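Local structure of MexT protein (6L33) at residues Val41-Tyr46 and Val134-Gly139; Leu181-Arg186 and Arg201-Ile206; Ala188-Pro193 and Trp197-Ile202. The protein probably binds DNA as a LysR-type transcriptional activator of the MexEF-OprN efflux pump in Pseudomonas aeruginosa, the present chain being its regulatory domain. All blocks are in the same frame, centred on the assembly; numbering follows the deposited sequence.

After strand 9-14 and helix 18-33, the chain forms strand 38-43 at the margin of one five-stranded sheet. Contact 1 closes an 87-residue loop by bringing the end of that strand up to the loop after strand 129-134, at the margin of the other sheet, and so bridges the two halves of the regulatory domain. The chain then returns to the first sheet with strand 181-186. Contact 2 holds this strand against the end of helix 193-203, and contact 3, opened within contact 2's loop, ties the strand-to-helix connection to the same helix. Contacts 2 and 3 share Arg201 and Ile202; contact 1 lies apart, its centre about 17 Å from that of contact 2.

Contact 1: Val41-Tyr46 and Val134-Gly139; sequences VRRANY and VPQFNG. With SO4 (sulfate ion), chain E.
Arg43 reaches across to Gln136 with one nitrogen of its guanidinium group. NH1 gives a weak hydrogen bond to Gln136 OE1 (3.3 Å, 159° at the hydrogen), and the oxygen sits at the guanidinium edge, in its plane. The two side chains cross at about a right angle, their flat ends turned 64° apart. With CG anti to the backbone N (chi1 168°), the arginine leaves its strand toward the loop and then bends at chi2 and chi3. A stronger partner lies beyond the chain: Arg43 NH2 hydrogen-bonds Gln136 OE1 of the second subunit, and the two Arg43 side chains approach each other. Arginine suits this place because several N-H groups can serve two subunits at once.

Within the loop, Gln136 NE2 makes a weak bond to Asn138 O at 3.3 Å, while Asp16 accepts the backbone N-H groups of Phe137 and Asn138.

A sulfate, probably from the crystallisation liquor, is held by three bonds: Arg42 NE to O3 (2.9 Å), Arg42 NH2 to O1 (2.8 Å) and the backbone N of Arg43 to O3 (2.9 Å). Arg43 NH1 of the second subunit also binds it.

Such a meeting of two alpha/beta halves, here at the dimer interface, belongs to the periplasmic-binding-protein-like fold of LysR regulatory domains.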
loop_
_atom_site.group_PDB
_atom_site.type_symbol
_atom_site.label_atom_id
_atom_site.label_comp_id
_atom_site.label_asym_id
_atom_site.label_seq_id
_atom_site.Cartn_x
_atom_site.Cartn_y
_atom_site.Cartn_z
ATOM N N VAL B 41 5.653 10.404 -4.287
ATOM C CA VAL B 41 4.347 10.167 -3.680
ATOM C C VAL B 41 4.550 9.311 -2.438
ATOM O O VAL B 41 5.122 8.216 -2.516
ATOM C CB VAL B 41 3.375 9.489 -4.658
ATOM C CG1 VAL B 41 2.007 9.324 -4.009
ATOM C CG2 VAL B 41 3.267 10.285 -5.950
ATOM N N ARG B 42 4.086 9.810 -1.298
ATOM C CA ARG B 42 4.091 9.065 -0.049
ATOM C C ARG B 42 2.683 8.571 0.261
ATOM O O ARG B 42 1.691 9.207 -0.102
ATOM C CB ARG B 42 4.605 9.930 1.105
ATOM C CG ARG B 42 5.932 10.625 0.834
ATOM C CD ARG B 42 7.058 9.621 0.617
ATOM N NE ARG B 42 7.086 8.603 1.664
ATOM C CZ ARG B 42 7.618 8.780 2.869
ATOM N NH1 ARG B 42 8.177 9.939 3.189
ATOM N NH2 ARG B 42 7.591 7.795 3.759
ATOM N N ARG B 43 2.607 7.422 0.931
ATOM C CA ARG B 43 1.320 6.878 1.352
ATOM C C ARG B 43 0.738 7.721 2.480
ATOM O O ARG B 43 1.442 8.073 3.431
ATOM C CB ARG B 43 1.483 5.426 1.804
ATOM C CG ARG B 43 0.269 4.841 2.520
ATOM C CD ARG B 43 -0.921 4.675 1.583
ATOM N NE ARG B 43 -0.595 3.866 0.411
ATOM C CZ ARG B 43 -0.572 2.537 0.400
ATOM N NH1 ARG B 43 -0.859 1.857 1.501
ATOM N NH2 ARG B 43 -0.262 1.886 -0.714
ATOM N N ALA B 44 -0.550 8.046 2.376
ATOM C CA ALA B 44 -1.218 8.897 3.350
ATOM C C ALA B 44 -2.536 8.273 3.788
ATOM O O ALA B 44 -3.234 7.643 2.989
ATOM C CB ALA B 44 -1.477 10.299 2.783
ATOM N N ASN B 45 -2.858 8.453 5.067
ATOM C CA ASN B 45 -4.154 8.089 5.624
ATOM C C ASN B 45 -4.489 9.112 6.702
ATOM O O ASN B 45 -3.668 9.967 7.043
ATOM C CB ASN B 45 -4.157 6.654 6.168
ATOM C CG ASN B 45 -3.120 6.430 7.257
ATOM O OD1 ASN B 45 -3.276 6.898 8.384
ATOM N ND2 ASN B 45 -2.061 5.700 6.926
ATOM N N TYR B 46 -5.707 9.030 7.243
ATOM C CA TYR B 46 -6.127 10.082 8.166
ATOM C C TYR B 46 -5.348 10.073 9.476
ATOM O O TYR B 46 -5.399 11.068 10.207
ATOM C CB TYR B 46 -7.636 9.999 8.438
ATOM C CG TYR B 46 -8.106 8.782 9.204
ATOM C CD1 TYR B 46 -8.007 8.724 10.591
ATOM C CD2 TYR B 46 -8.681 7.706 8.544
ATOM C CE1 TYR B 46 -8.443 7.617 11.292
ATOM C CE2 TYR B 46 -9.124 6.595 9.237
ATOM C CZ TYR B 46 -9.001 6.556 10.610
ATOM O OH TYR B 46 -9.440 5.452 11.301
ATOM N N VAL B 134 -6.166 -4.977 7.666
ATOM C CA VAL B 134 -5.216 -4.696 6.594
ATOM C C VAL B 134 -4.915 -3.203 6.593
ATOM O O VAL B 134 -5.766 -2.402 7.006
ATOM C CB VAL B 134 -5.754 -5.169 5.234
ATOM C CG1 VAL B 134 -5.977 -6.676 5.255
ATOM C CG2 VAL B 134 -7.035 -4.436 4.887
ATOM N N PRO B 135 -3.730 -2.783 6.151
ATOM C CA PRO B 135 -3.358 -1.361 6.208
ATOM C C PRO B 135 -3.725 -0.537 4.981
ATOM O O PRO B 135 -3.323 0.629 4.911
ATOM C CB PRO B 135 -1.833 -1.436 6.361
ATOM C CG PRO B 135 -1.453 -2.670 5.600
ATOM C CD PRO B 135 -2.606 -3.636 5.723
ATOM N N GLN B 136 -4.468 -1.087 4.024
ATOM C CA GLN B 136 -4.788 -0.357 2.805
ATOM C C GLN B 136 -6.083 -0.894 2.215
ATOM O O GLN B 136 -6.602 -1.932 2.632
ATOM C CB GLN B 136 -3.662 -0.464 1.776
ATOM C CG GLN B 136 -3.539 -1.843 1.161
ATOM C CD GLN B 136 -2.217 -2.047 0.457
ATOM O OE1 GLN B 136 -1.243 -1.349 0.732
ATOM N NE2 GLN B 136 -2.175 -3.008 -0.458
ATOM N N PHE B 137 -6.587 -0.175 1.212
ATOM C CA PHE B 137 -7.824 -0.532 0.533
ATOM C C PHE B 137 -7.591 -1.482 -0.638
ATOM O O PHE B 137 -8.291 -2.489 -0.763
ATOM C CB PHE B 137 -8.540 0.733 0.049
ATOM C CG PHE B 137 -9.140 1.543 1.157
ATOM C CD1 PHE B 137 -10.225 1.062 1.871
ATOM C CD2 PHE B 137 -8.615 2.780 1.496
ATOM C CE1 PHE B 137 -10.782 1.800 2.899
ATOM C CE2 PHE B 137 -9.169 3.525 2.523
ATOM C CZ PHE B 137 -10.254 3.033 3.226
ATOM N N ASN B 138 -6.619 -1.181 -1.499
ATOM C CA ASN B 138 -6.429 -1.979 -2.702
ATOM C C ASN B 138 -5.990 -3.398 -2.354
ATOM O O ASN B 138 -5.288 -3.634 -1.367
ATOM C CB ASN B 138 -5.410 -1.323 -3.637
ATOM C CG ASN B 138 -4.079 -1.045 -2.963
ATOM O OD1 ASN B 138 -3.348 -1.964 -2.598
ATOM N ND2 ASN B 138 -3.750 0.233 -2.812
ATOM N N GLY B 139 -6.425 -4.350 -3.181
ATOM C CA GLY B 139 -6.190 -5.757 -2.933
ATOM C C GLY B 139 -7.185 -6.415 -2.005
ATOM O O GLY B 139 -7.137 -7.642 -1.842
HETATM S S SO4 E . 5.738 5.074 1.948
HETATM O O1 SO4 E . 6.816 5.250 2.918
HETATM O O2 SO4 E . 4.658 4.290 2.539
HETATM O O3 SO4 E . 5.230 6.382 1.554
HETATM O O4 SO4 E . 6.246 4.379 0.770
#

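Contact 2: Leu181-Arg186 and Arg201-Ile206; sequences LSMAWR and RISMFI
Met183, a selenomethionine in this crystal, pushes its terminal methyl CE against Ile202 and Ser203 of the final helix. Its chain starts fully extended, CG anti to the backbone N (chi1 176°) and SE anti to CA, which carries the group straight off the strand. The last torsion then turns aside (chi3 -47°) and brings CE to the helix. A long, unbranched and flexible side chain suits this place, since the CA atoms of Met183 and Ser203 are 8.6 Å apart and the gap must be filled from the strand.

Ile202 meets the methyl with its short branch. CG2, anti to the backbone N, lies 3.6 Å from Met183 CE, and Ile202 CB is scarcely farther from it. The CA–CB bond of Ile202 points toward the strand, but the longer branch leads away; the side chain as a whole also packs on Leu26 of helix 18-33 and Val62 of strand 60-62. Branching at CB thus lets one residue touch several elements of the core.

Ser203 takes the border of the contact. Its OG stands 3.2 Å from Met183 CE, a close van der Waals approach, and 3.9 Å from Met183 SE. The hydroxyl is occupied by a hydrogen bond to Arg199 O one turn earlier, so a small polar group can sit beside a selenoether with its bonding need met inside the helix.

Around them, Val60 and Val77 of the flanking strands also pack on Met183, linking it to its neighbours across the sheet. A C-terminal helix laid on one face of a central mixed beta-sheet, with apolar strand residues pointing into the layer between, is the alpha/beta sandwich architecture of the first half of this LysR regulatory domain.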
loop_
_atom_site.group_PDB
_atom_site.type_symbol
_atom_site.label_atom_id
_atom_site.label_comp_id
_atom_site.label_asym_id
_atom_site.label_seq_id
_atom_site.Cartn_x
_atom_site.Cartn_y
_atom_site.Cartn_z
ATOM N N LEU B 181 -12.913 12.992 1.727
ATOM C CA LEU B 181 -11.672 13.136 0.981
ATOM C C LEU B 181 -11.314 14.616 0.935
ATOM O O LEU B 181 -12.152 15.450 0.576
ATOM C CB LEU B 181 -11.806 12.577 -0.437
ATOM C CG LEU B 181 -11.474 11.105 -0.697
ATOM C CD1 LEU B 181 -11.578 10.795 -2.185
ATOM C CD2 LEU B 181 -10.093 10.740 -0.165
ATOM N N SER B 182 -10.085 14.946 1.321
ATOM C CA SER B 182 -9.656 16.332 1.417
ATOM C C SER B 182 -8.355 16.540 0.658
ATOM O O SER B 182 -7.569 15.607 0.470
ATOM C CB SER B 182 -9.443 16.766 2.876
ATOM O OG SER B 182 -10.670 16.971 3.548
HETATM N N MSE B 183 -8.144 17.775 0.218
HETATM C CA MSE B 183 -6.807 18.234 -0.118
HETATM C C MSE B 183 -6.354 19.122 1.022
HETATM O O MSE B 183 -7.036 20.082 1.371
HETATM C CB MSE B 183 -6.761 18.996 -1.440
HETATM C CG MSE B 183 -5.377 19.559 -1.729
HETATM SE SE MSE B 183 -5.215 20.542 -3.402
HETATM C CE MSE B 183 -6.100 19.277 -4.585
ATOM N N ALA B 184 -5.214 18.795 1.618
ATOM C CA ALA B 184 -4.725 19.522 2.777
ATOM C C ALA B 184 -3.266 19.890 2.574
ATOM O O ALA B 184 -2.477 19.094 2.054
ATOM C CB ALA B 184 -4.884 18.703 4.062
ATOM N N TRP B 185 -2.918 21.104 2.987
ATOM C CA TRP B 185 -1.549 21.580 2.892
ATOM C C TRP B 185 -1.280 22.491 4.079
ATOM O O TRP B 185 -2.193 22.908 4.794
ATOM C CB TRP B 185 -1.293 22.291 1.556
ATOM C CG TRP B 185 -2.109 23.529 1.337
ATOM C CD1 TRP B 185 -1.714 24.817 1.550
ATOM C CD2 TRP B 185 -3.455 23.599 0.844
ATOM N NE1 TRP B 185 -2.729 25.685 1.226
ATOM C CE2 TRP B 185 -3.809 24.963 0.790
ATOM C CE3 TRP B 185 -4.394 22.643 0.444
ATOM C CZ2 TRP B 185 -5.061 25.393 0.356
ATOM C CZ3 TRP B 185 -5.638 23.072 0.012
ATOM C CH2 TRP B 185 -5.960 24.436 -0.028
ATOM N N ARG B 186 -0.006 22.786 4.284
ATOM C CA ARG B 186 0.441 23.559 5.429
ATOM C C ARG B 186 0.311 25.050 5.145
ATOM O O ARG B 186 0.494 25.505 4.013
ATOM C CB ARG B 186 1.887 23.208 5.764
ATOM C CG ARG B 186 2.817 23.370 4.584
ATOM C CD ARG B 186 2.927 22.110 3.732
ATOM N NE ARG B 186 3.609 21.026 4.428
ATOM C CZ ARG B 186 4.870 21.071 4.844
ATOM N NH1 ARG B 186 5.622 22.144 4.630
ATOM N NH2 ARG B 186 5.386 20.029 5.471
ATOM N N ARG B 201 -2.716 22.085 -10.114
ATOM C CA ARG B 201 -2.628 20.986 -11.069
ATOM C C ARG B 201 -3.305 19.727 -10.536
ATOM O O ARG B 201 -3.920 18.982 -11.308
ATOM C CB ARG B 201 -1.167 20.706 -11.424
ATOM C CG ARG B 201 -0.703 21.372 -12.719
ATOM C CD ARG B 201 -0.944 22.875 -12.679
ATOM N NE ARG B 201 -0.696 23.527 -13.960
ATOM C CZ ARG B 201 -0.876 24.826 -14.180
ATOM N NH1 ARG B 201 -1.305 25.612 -13.202
ATOM N NH2 ARG B 201 -0.626 25.341 -15.377
ATOM N N ILE B 202 -3.208 19.470 -9.228
ATOM C CA ILE B 202 -3.938 18.346 -8.645
ATOM C C ILE B 202 -5.439 18.571 -8.763
ATOM O O ILE B 202 -6.197 17.653 -9.101
ATOM C CB ILE B 202 -3.528 18.126 -7.176
ATOM C CG1 ILE B 202 -2.022 17.898 -7.052
ATOM C CG2 ILE B 202 -4.292 16.941 -6.593
ATOM C CD1 ILE B 202 -1.619 16.451 -7.136
ATOM N N SER B 203 -5.894 19.794 -8.478
ATOM C CA SER B 203 -7.322 20.091 -8.512
ATOM C C SER B 203 -7.903 19.985 -9.914
ATOM O O SER B 203 -9.119 19.822 -10.058
ATOM C CB SER B 203 -7.581 21.485 -7.943
ATOM O OG SER B 203 -7.078 21.597 -6.623
HETATM N N MSE B 204 -7.064 20.060 -10.941
HETATM C CA MSE B 204 -7.508 19.947 -12.323
HETATM C C MSE B 204 -7.987 18.529 -12.635
HETATM O O MSE B 204 -8.648 18.297 -13.648
HETATM C CB MSE B 204 -6.371 20.353 -13.265
HETATM C CG MSE B 204 -6.763 20.533 -14.720
HETATM SE SE MSE B 204 -5.199 20.529 -15.884
HETATM C CE MSE B 204 -3.979 21.532 -14.740
ATOM N N PHE B 205 -7.665 17.582 -11.752
ATOM C CA PHE B 205 -8.003 16.183 -11.962
ATOM C C PHE B 205 -8.877 15.587 -10.867
ATOM O O PHE B 205 -9.266 14.417 -10.978
ATOM C CB PHE B 205 -6.724 15.348 -12.109
ATOM C CG PHE B 205 -5.916 15.699 -13.322
ATOM C CD1 PHE B 205 -6.293 15.245 -14.575
ATOM C CD2 PHE B 205 -4.789 16.495 -13.215
ATOM C CE1 PHE B 205 -5.556 15.571 -15.697
ATOM C CE2 PHE B 205 -4.048 16.825 -14.333
ATOM C CZ PHE B 205 -4.431 16.362 -15.576
ATOM N N ILE B 206 -9.197 16.339 -9.821
ATOM C CA ILE B 206 -10.129 15.863 -8.804
ATOM C C ILE B 206 -10.978 17.018 -8.290
ATOM O O ILE B 206 -12.182 16.868 -8.077
ATOM C CB ILE B 206 -9.395 15.166 -7.643
ATOM C CG1 ILE B 206 -10.404 14.488 -6.712
ATOM C CG2 ILE B 206 -8.551 16.166 -6.868
ATOM C CD1 ILE B 206 -11.082 13.275 -7.318
#

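Contact 3: Ala188-Pro193 and Trp197-Ile202; sequences AQDNDP and WLRSRI
Arg199 turns back from the helix to collect two backbone carbonyls of the loop before it. Its NH1 donates to Gln189 O at 3.0 Å with a nearly straight bond (167°), approaching from above the carbonyl plane, while NH2 makes a weak bond to Asp190 O at 3.5 Å. Both oxygens lie at the guanidinium edge, in its plane. A bend at chi3 (-55°) helps bring this edge round to the loop.

Asp190 OD1 adds a salt bridge to Arg199 NH2 at 3.6 Å, but it stands well out of the guanidinium plane, so attraction of charge is all it contributes. The firmer partner of that oxygen is Trp185 NE1, and the Trp185 ring in turn forms a cation-pi pair with Arg199.

Elsewhere, Trp197 N donates to Pro193 O at 2.8 Å in the first turn of the helix. Asp192, at the N-cap, accepts the N-H of Glu195, and proline suits the following position because the first turn needs no donor there. Trp197 NE1 is satisfied by Glu33.

Neutral carbonyls, a carboxylate and an aromatic ring thus surround one guanidinium group, whose positive charge they probably stabilise, and together they fasten the loop to its helix.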
loop_
_atom_site.group_PDB
_atom_site.type_symbol
_atom_site.label_atom_id
_atom_site.label_comp_id
_atom_site.label_asym_id
_atom_site.label_seq_id
_atom_site.Cartn_x
_atom_site.Cartn_y
_atom_site.Cartn_z
ATOM N N ALA B 188 2.130 27.586 5.753
ATOM C CA ALA B 188 3.306 28.291 5.253
ATOM C C ALA B 188 3.368 28.290 3.731
ATOM O O ALA B 188 3.850 29.258 3.131
ATOM C CB ALA B 188 4.576 27.664 5.832
ATOM N N GLN B 189 2.882 27.229 3.091
ATOM C CA GLN B 189 2.995 27.070 1.647
ATOM C C GLN B 189 1.779 27.579 0.883
ATOM O O GLN B 189 1.726 27.410 -0.341
ATOM C CB GLN B 189 3.238 25.597 1.303
ATOM C CG GLN B 189 4.685 25.262 0.980
ATOM C CD GLN B 189 5.504 24.931 2.209
ATOM O OE1 GLN B 189 4.999 24.943 3.327
ATOM N NE2 GLN B 189 6.779 24.627 2.005
ATOM N N ASP B 190 0.803 28.188 1.562
ATOM C CA ASP B 190 -0.331 28.773 0.853
ATOM C C ASP B 190 0.123 29.870 -0.102
ATOM O O ASP B 190 -0.478 30.058 -1.167
ATOM C CB ASP B 190 -1.347 29.320 1.859
ATOM C CG ASP B 190 -2.719 29.542 1.246
ATOM O OD1 ASP B 190 -3.252 28.602 0.621
ATOM O OD2 ASP B 190 -3.268 30.654 1.400
ATOM N N ASN B 191 1.197 30.581 0.254
ATOM C CA ASN B 191 1.720 31.687 -0.540
ATOM C C ASN B 191 2.600 31.221 -1.692
ATOM O O ASN B 191 2.752 31.946 -2.682
ATOM C CB ASN B 191 2.539 32.616 0.357
ATOM C CG ASN B 191 3.907 32.033 0.703
ATOM O OD1 ASN B 191 4.086 30.812 0.739
ATOM N ND2 ASN B 191 4.875 32.905 0.954
ATOM N N ASP B 192 3.198 30.042 -1.565
ATOM C CA ASP B 192 4.257 29.623 -2.476
ATOM C C ASP B 192 3.709 29.467 -3.891
ATOM O O ASP B 192 2.696 28.785 -4.085
ATOM C CB ASP B 192 4.868 28.311 -1.982
ATOM C CG ASP B 192 6.113 27.909 -2.756
ATOM O OD1 ASP B 192 6.051 27.806 -3.999
ATOM O OD2 ASP B 192 7.160 27.686 -2.114
ATOM N N PRO B 193 4.344 30.073 -4.898
ATOM C CA PRO B 193 3.830 29.918 -6.269
ATOM C C PRO B 193 4.041 28.523 -6.821
ATOM O O PRO B 193 3.168 28.005 -7.529
ATOM C CB PRO B 193 4.618 30.969 -7.067
ATOM C CG PRO B 193 5.333 31.804 -6.046
ATOM C CD PRO B 193 5.530 30.939 -4.852
ATOM N N TRP B 197 0.994 26.203 -7.720
ATOM C CA TRP B 197 0.943 25.612 -9.050
ATOM C C TRP B 197 0.670 24.114 -8.978
ATOM O O TRP B 197 -0.179 23.592 -9.710
ATOM C CB TRP B 197 2.254 25.895 -9.781
ATOM C CG TRP B 197 2.360 25.245 -11.111
ATOM C CD1 TRP B 197 1.823 25.688 -12.283
ATOM C CD2 TRP B 197 3.056 24.035 -11.416
ATOM N NE1 TRP B 197 2.141 24.824 -13.302
ATOM C CE2 TRP B 197 2.895 23.799 -12.795
ATOM C CE3 TRP B 197 3.794 23.124 -10.656
ATOM C CZ2 TRP B 197 3.448 22.694 -13.429
ATOM C CZ3 TRP B 197 4.343 22.028 -11.288
ATOM C CH2 TRP B 197 4.174 21.828 -12.661
ATOM N N LEU B 198 1.376 23.406 -8.094
ATOM C CA LEU B 198 1.155 21.969 -7.954
ATOM C C LEU B 198 -0.269 21.676 -7.498
ATOM O O LEU B 198 -0.940 20.796 -8.047
ATOM C CB LEU B 198 2.167 21.376 -6.974
ATOM C CG LEU B 198 1.931 19.919 -6.566
ATOM C CD1 LEU B 198 1.928 19.013 -7.787
ATOM C CD2 LEU B 198 2.977 19.471 -5.560
ATOM N N ARG B 199 -0.750 22.417 -6.495
ATOM C CA ARG B 199 -2.096 22.182 -5.980
ATOM C C ARG B 199 -3.153 22.479 -7.035
ATOM O O ARG B 199 -4.137 21.739 -7.161
ATOM C CB ARG B 199 -2.331 23.022 -4.725
ATOM C CG ARG B 199 -1.385 22.688 -3.582
ATOM C CD ARG B 199 -1.892 23.235 -2.260
ATOM N NE ARG B 199 -2.149 24.669 -2.322
ATOM C CZ ARG B 199 -1.270 25.604 -1.978
ATOM N NH1 ARG B 199 -0.063 25.257 -1.545
ATOM N NH2 ARG B 199 -1.595 26.887 -2.066
ATOM N N SER B 200 -2.972 23.556 -7.805
ATOM C CA SER B 200 -3.910 23.834 -8.887
ATOM C C SER B 200 -3.866 22.743 -9.948
ATOM O O SER B 200 -4.878 22.478 -10.608
ATOM C CB SER B 200 -3.622 25.203 -9.507
ATOM O OG SER B 200 -2.361 25.228 -10.153
ATOM N N ARG B 201 -2.716 22.085 -10.114
ATOM C CA ARG B 201 -2.628 20.986 -11.069
ATOM C C ARG B 201 -3.305 19.727 -10.536
ATOM O O ARG B 201 -3.920 18.982 -11.308
ATOM C CB ARG B 201 -1.167 20.706 -11.424
ATOM C CG ARG B 201 -0.703 21.372 -12.719
ATOM C CD ARG B 201 -0.944 22.875 -12.679
ATOM N NE ARG B 201 -0.696 23.527 -13.960
ATOM C CZ ARG B 201 -0.876 24.826 -14.180
ATOM N NH1 ARG B 201 -1.305 25.612 -13.202
ATOM N NH2 ARG B 201 -0.626 25.341 -15.377
ATOM N N ILE B 202 -3.208 19.470 -9.228
ATOM C CA ILE B 202 -3.938 18.346 -8.645
ATOM C C ILE B 202 -5.439 18.571 -8.763
ATOM O O ILE B 202 -6.197 17.653 -9.101
ATOM C CB ILE B 202 -3.528 18.126 -7.176
ATOM C CG1 ILE B 202 -2.022 17.898 -7.052
ATOM C CG2 ILE B 202 -4.292 16.941 -6.593
ATOM C CD1 ILE B 202 -1.619 16.451 -7.136
#